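Local coordinates for glyoxalase-like domain protein (Staphylococcus aureus, PDB 3P8A) that is of unknown function but belongs to the glyoxalase-like (VOC) family, whose relatives are typically metal-dependent enzymes or small-molecule-binding proteins, at residues T204-D215 with L226-I237. Residues are numbered along the deposited sequence; the frame is centred on the assembly and turned at random.
Sequences TVSNWLKWFDMD and LILKNDDIYFRI
The terminal CE of Met214, a selenomethionine, lies over the Phe235 ring, 4.2 Å from the ring centroid and close to the ring normal, while SE stands oblique to it, a Met-aromatic contact. It illustrates how helix and sheet join in a glyoxalase-like fold: helix 201-212 packs along strand 234-239, running roughly antiparallel to it, and against the end of strand 223-227; the chain then passes through Asp213 and Met214 into the edge strand 215-219. The extended chain beyond CG sets Met214 SE beside Leu226 CB and brings CE to Leu228 CD2 and the Phe235 ring. Further toward the N-terminal end of the helix, Trp208 takes over. Ile237 CD1 sits over one face of its six-membered ring, 4.0 Å from the centroid, while Phe235 CB meets the rim near the ring plane; Phe212 CE2 lies over the opposite face. Leu226 fills the flank, CD1 against Trp208 CB and CD2 against Leu209 CD2. Ile110 of strand 106-113, in the other sheet, touches both Trp208 and Phe235, so this apolar layer is shared between the sheets.

Where the helix ends, Asp213 adopts positive phi (54°) and the chain swings into antiparallel pairing. Asp215 and Ile227 form a hydrogen-bonded pair, Asp215 N to Ile227 O being 2.8 Å and nearly straight, with Ile227 N returning to Asp215 O. Lys229, in the type I turn after strand 223-227, reaches back over this junction. A bend at chi4 (60°) directs its ammonium between two carboxylates and a carbonyl, probably offsetting the negative charge gathered there. A water bridges Phe212 O and Lys229 N. Lys229 NZ makes a hydrogen-bonded salt bridge to Asp215 OD1, 2.8 Å away, from above the carboxylate plane. Its salt bridge to Asp213 OD2 is longer, at 3.5 Å. Lys229 NZ also donates to Asp213 O at 2.9 Å, from above the carbonyl plane.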
loop_
_atom_site.group_PDB
_atom_site.type_symbol
_atom_site.label_atom_id
_atom_site.label_comp_id
_atom_site.label_asym_id
_atom_site.label_seq_id
_atom_site.Cartn_x
_atom_site.Cartn_y
_atom_site.Cartn_z
ATOM N N THR A 204 -9.970 -13.757 -3.682
ATOM C CA THR A 204 -9.053 -12.796 -3.025
ATOM C C THR A 204 -8.505 -13.368 -1.722
ATOM O O THR A 204 -7.302 -13.290 -1.485
ATOM C CB THR A 204 -9.686 -11.420 -2.825
ATOM O OG1 THR A 204 -10.259 -10.990 -4.058
ATOM C CG2 THR A 204 -8.664 -10.376 -2.406
ATOM N N VAL A 205 -9.389 -13.956 -0.897
ATOM C CA VAL A 205 -9.028 -14.583 0.387
ATOM C C VAL A 205 -8.030 -15.748 0.202
ATOM O O VAL A 205 -6.977 -15.789 0.865
ATOM C CB VAL A 205 -10.300 -14.998 1.162
ATOM C CG1 VAL A 205 -9.960 -15.808 2.423
ATOM C CG2 VAL A 205 -11.130 -13.767 1.522
ATOM N N SER A 206 -8.368 -16.677 -0.701
ATOM C CA SER A 206 -7.562 -17.855 -1.039
ATOM C C SER A 206 -6.145 -17.429 -1.446
ATOM O O SER A 206 -5.174 -17.978 -0.922
ATOM C CB SER A 206 -8.246 -18.663 -2.149
ATOM O OG SER A 206 -7.398 -19.675 -2.667
ATOM N N ASN A 207 -6.033 -16.414 -2.328
ATOM C CA ASN A 207 -4.760 -15.879 -2.801
ATOM C C ASN A 207 -3.962 -15.226 -1.693
ATOM O O ASN A 207 -2.768 -15.483 -1.596
ATOM C CB ASN A 207 -4.961 -14.858 -3.932
ATOM C CG ASN A 207 -5.279 -15.497 -5.251
ATOM O OD1 ASN A 207 -5.073 -16.692 -5.442
ATOM N ND2 ASN A 207 -5.808 -14.712 -6.172
ATOM N N TRP A 208 -4.605 -14.365 -0.879
ATOM C CA TRP A 208 -3.929 -13.666 0.213
ATOM C C TRP A 208 -3.496 -14.610 1.326
ATOM O O TRP A 208 -2.428 -14.408 1.906
ATOM C CB TRP A 208 -4.778 -12.530 0.759
ATOM C CG TRP A 208 -4.854 -11.310 -0.127
ATOM C CD1 TRP A 208 -4.857 -11.275 -1.491
ATOM C CD2 TRP A 208 -5.096 -9.970 0.307
ATOM N NE1 TRP A 208 -5.027 -9.979 -1.935
ATOM C CE2 TRP A 208 -5.166 -9.155 -0.850
ATOM C CE3 TRP A 208 -5.206 -9.361 1.569
ATOM C CZ2 TRP A 208 -5.347 -7.767 -0.779
ATOM C CZ3 TRP A 208 -5.368 -7.984 1.640
ATOM C CH2 TRP A 208 -5.444 -7.203 0.479
ATOM N N LEU A 209 -4.279 -15.663 1.606
ATOM C CA LEU A 209 -3.840 -16.655 2.618
ATOM C C LEU A 209 -2.580 -17.396 2.147
ATOM O O LEU A 209 -1.657 -17.611 2.935
ATOM C CB LEU A 209 -4.942 -17.672 2.923
ATOM C CG LEU A 209 -6.152 -17.153 3.678
ATOM C CD1 LEU A 209 -7.306 -18.122 3.560
ATOM C CD2 LEU A 209 -5.821 -16.849 5.126
ATOM N N LYS A 210 -2.532 -17.711 0.848
ATOM C CA LYS A 210 -1.458 -18.427 0.183
ATOM C C LYS A 210 -0.193 -17.585 0.129
ATOM O O LYS A 210 0.852 -18.021 0.625
ATOM C CB LYS A 210 -1.903 -18.793 -1.232
ATOM C CG LYS A 210 -1.204 -20.007 -1.825
ATOM C CD LYS A 210 -1.616 -20.264 -3.274
ATOM C CE LYS A 210 -2.932 -21.007 -3.452
ATOM N NZ LYS A 210 -2.791 -22.467 -3.231
ATOM N N TRP A 211 -0.293 -16.364 -0.436
ATOM C CA TRP A 211 0.826 -15.451 -0.622
ATOM C C TRP A 211 1.370 -14.801 0.653
ATOM O O TRP A 211 2.581 -14.628 0.779
ATOM C CB TRP A 211 0.448 -14.350 -1.611
ATOM C CG TRP A 211 -0.048 -14.809 -2.953
ATOM C CD1 TRP A 211 0.330 -15.929 -3.635
ATOM C CD2 TRP A 211 -0.893 -14.063 -3.842
ATOM N NE1 TRP A 211 -0.276 -15.957 -4.872
ATOM C CE2 TRP A 211 -1.030 -14.823 -5.026
ATOM C CE3 TRP A 211 -1.587 -12.841 -3.732
ATOM C CZ2 TRP A 211 -1.843 -14.412 -6.085
ATOM C CZ3 TRP A 211 -2.382 -12.428 -4.786
ATOM C CH2 TRP A 211 -2.508 -13.206 -5.946
ATOM N N PHE A 212 0.501 -14.422 1.577
ATOM C CA PHE A 212 0.959 -13.679 2.763
ATOM C C PHE A 212 0.972 -14.413 4.071
ATOM O O PHE A 212 1.246 -13.798 5.108
ATOM C CB PHE A 212 0.242 -12.314 2.849
ATOM C CG PHE A 212 0.136 -11.615 1.512
ATOM C CD1 PHE A 212 1.283 -11.235 0.811
ATOM C CD2 PHE A 212 -1.102 -11.371 0.935
ATOM C CE1 PHE A 212 1.190 -10.627 -0.440
ATOM C CE2 PHE A 212 -1.199 -10.769 -0.322
ATOM C CZ PHE A 212 -0.052 -10.396 -1.002
ATOM N N ASP A 213 0.632 -15.730 4.043
ATOM C CA ASP A 213 0.620 -16.583 5.227
ATOM C C ASP A 213 -0.240 -15.964 6.343
ATOM O O ASP A 213 0.146 -15.935 7.515
ATOM C CB ASP A 213 2.077 -16.835 5.699
ATOM C CG ASP A 213 2.370 -18.289 5.962
ATOM O OD1 ASP A 213 3.150 -18.891 5.180
ATOM O OD2 ASP A 213 1.798 -18.840 6.928
HETATM N N MSE A 214 -1.390 -15.409 5.954
HETATM C CA MSE A 214 -2.285 -14.728 6.871
HETATM C C MSE A 214 -3.164 -15.704 7.656
HETATM O O MSE A 214 -3.278 -16.867 7.276
HETATM C CB MSE A 214 -3.158 -13.729 6.085
HETATM C CG MSE A 214 -2.431 -12.450 5.707
HETATM SE SE MSE A 214 -3.589 -11.288 4.636
HETATM C CE MSE A 214 -2.345 -9.846 4.104
ATOM N N ASP A 215 -3.750 -15.236 8.761
ATOM C CA ASP A 215 -4.673 -16.004 9.597
ATOM C C ASP A 215 -6.092 -15.486 9.311
ATOM O O ASP A 215 -6.249 -14.323 8.935
ATOM C CB ASP A 215 -4.346 -15.829 11.095
ATOM C CG ASP A 215 -3.055 -16.491 11.601
ATOM O OD1 ASP A 215 -2.728 -17.605 11.130
ATOM O OD2 ASP A 215 -2.414 -15.921 12.508
ATOM N N LEU A 226 -8.970 -10.845 7.601
ATOM C CA LEU A 226 -7.670 -11.521 7.590
ATOM C C LEU A 226 -6.666 -10.719 8.431
ATOM O O LEU A 226 -6.852 -9.527 8.635
ATOM C CB LEU A 226 -7.184 -11.683 6.148
ATOM C CG LEU A 226 -8.068 -12.517 5.205
ATOM C CD1 LEU A 226 -7.453 -12.603 3.823
ATOM C CD2 LEU A 226 -8.321 -13.900 5.754
ATOM N N ILE A 227 -5.630 -11.384 8.961
ATOM C CA ILE A 227 -4.599 -10.711 9.735
ATOM C C ILE A 227 -3.237 -11.320 9.398
ATOM O O ILE A 227 -3.144 -12.527 9.183
ATOM C CB ILE A 227 -4.908 -10.697 11.273
ATOM C CG1 ILE A 227 -4.096 -9.590 12.008
ATOM C CG2 ILE A 227 -4.751 -12.101 11.932
ATOM C CD1 ILE A 227 -4.476 -9.289 13.556
ATOM N N LEU A 228 -2.177 -10.491 9.365
ATOM C CA LEU A 228 -0.824 -11.005 9.163
ATOM C C LEU A 228 -0.401 -11.606 10.499
ATOM O O LEU A 228 -0.851 -11.145 11.544
ATOM C CB LEU A 228 0.130 -9.879 8.782
ATOM C CG LEU A 228 0.013 -9.322 7.388
ATOM C CD1 LEU A 228 0.578 -7.913 7.339
ATOM C CD2 LEU A 228 0.716 -10.218 6.375
ATOM N N LYS A 229 0.449 -12.636 10.481
ATOM C CA LYS A 229 0.898 -13.285 11.725
ATOM C C LYS A 229 1.689 -12.361 12.659
ATOM O O LYS A 229 1.650 -12.554 13.882
ATOM C CB LYS A 229 1.728 -14.542 11.409
ATOM C CG LYS A 229 0.858 -15.739 11.094
ATOM C CD LYS A 229 1.626 -16.835 10.363
ATOM C CE LYS A 229 0.813 -18.101 10.254
ATOM N NZ LYS A 229 -0.457 -17.909 9.505
ATOM N N ASN A 230 2.383 -11.354 12.084
ATOM C CA ASN A 230 3.274 -10.453 12.823
ATOM C C ASN A 230 2.877 -8.989 12.820
ATOM O O ASN A 230 3.730 -8.114 13.003
ATOM C CB ASN A 230 4.722 -10.648 12.326
ATOM C CG ASN A 230 5.160 -12.091 12.392
ATOM O OD1 ASN A 230 5.419 -12.625 13.470
ATOM N ND2 ASN A 230 5.111 -12.786 11.262
ATOM N N ASP A 231 1.583 -8.707 12.636
ATOM C CA ASP A 231 1.077 -7.339 12.660
ATOM C C ASP A 231 -0.363 -7.284 13.179
ATOM O O ASP A 231 -1.097 -8.270 13.059
ATOM C CB ASP A 231 1.211 -6.671 11.279
ATOM C CG ASP A 231 1.265 -5.158 11.342
ATOM O OD1 ASP A 231 1.002 -4.591 12.434
ATOM O OD2 ASP A 231 1.582 -4.536 10.314
ATOM N N ASP A 232 -0.764 -6.145 13.751
ATOM C CA ASP A 232 -2.116 -5.991 14.312
ATOM C C ASP A 232 -3.174 -5.387 13.359
ATOM O O ASP A 232 -4.303 -5.188 13.797
ATOM C CB ASP A 232 -2.127 -5.209 15.657
ATOM C CG ASP A 232 -0.886 -5.215 16.527
ATOM O OD1 ASP A 232 -0.533 -4.136 17.048
ATOM O OD2 ASP A 232 -0.327 -6.318 16.775
ATOM N N ILE A 233 -2.824 -5.064 12.104
ATOM C CA ILE A 233 -3.775 -4.493 11.137
ATOM C C ILE A 233 -4.734 -5.579 10.630
ATOM O O ILE A 233 -4.284 -6.653 10.212
ATOM C CB ILE A 233 -3.053 -3.827 9.910
ATOM C CG1 ILE A 233 -1.936 -2.819 10.247
ATOM C CG2 ILE A 233 -4.021 -3.302 8.834
ATOM C CD1 ILE A 233 -2.239 -1.756 11.124
ATOM N N TYR A 234 -6.037 -5.277 10.592
ATOM C CA TYR A 234 -6.997 -6.202 10.003
ATOM C C TYR A 234 -7.146 -5.881 8.529
ATOM O O TYR A 234 -6.997 -4.726 8.135
ATOM C CB TYR A 234 -8.345 -6.170 10.736
ATOM C CG TYR A 234 -8.223 -6.750 12.121
ATOM C CD1 TYR A 234 -8.339 -8.117 12.337
ATOM C CD2 TYR A 234 -7.852 -5.950 13.201
ATOM C CE1 TYR A 234 -8.169 -8.666 13.600
ATOM C CE2 TYR A 234 -7.682 -6.490 14.469
ATOM C CZ TYR A 234 -7.828 -7.852 14.662
ATOM O OH TYR A 234 -7.663 -8.410 15.908
ATOM N N PHE A 235 -7.374 -6.909 7.722
ATOM C CA PHE A 235 -7.610 -6.810 6.289
ATOM C C PHE A 235 -8.993 -7.358 6.055
ATOM O O PHE A 235 -9.222 -8.562 6.211
ATOM C CB PHE A 235 -6.544 -7.578 5.473
ATOM C CG PHE A 235 -5.181 -7.002 5.711
ATOM C CD1 PHE A 235 -4.788 -5.817 5.082
ATOM C CD2 PHE A 235 -4.336 -7.552 6.675
ATOM C CE1 PHE A 235 -3.541 -5.244 5.351
ATOM C CE2 PHE A 235 -3.095 -6.961 6.953
ATOM C CZ PHE A 235 -2.709 -5.817 6.288
ATOM N N ARG A 236 -9.941 -6.463 5.772
ATOM C CA ARG A 236 -11.300 -6.873 5.539
ATOM C C ARG A 236 -11.566 -6.908 4.058
ATOM O O ARG A 236 -11.433 -5.878 3.392
ATOM C CB ARG A 236 -12.296 -5.944 6.288
ATOM C CG ARG A 236 -13.769 -6.317 6.012
ATOM C CD ARG A 236 -14.703 -5.641 6.972
ATOM N NE ARG A 236 -14.517 -6.177 8.319
ATOM C CZ ARG A 236 -15.232 -5.844 9.384
ATOM N NH1 ARG A 236 -16.200 -4.946 9.287
ATOM N NH2 ARG A 236 -14.989 -6.415 10.553
ATOM N N ILE A 237 -11.918 -8.095 3.539
ATOM C CA ILE A 237 -12.301 -8.314 2.137
ATOM C C ILE A 237 -13.808 -8.491 2.190
ATOM O O ILE A 237 -14.299 -9.404 2.850
ATOM C CB ILE A 237 -11.618 -9.561 1.477
ATOM C CG1 ILE A 237 -10.091 -9.703 1.806
ATOM C CG2 ILE A 237 -11.921 -9.675 -0.039
ATOM C CD1 ILE A 237 -9.153 -8.547 1.373
HETATM O O HOH W 1 1.856 -13.394 7.785
HETATM O O HOH W 2 -2.040 -13.544 13.633
#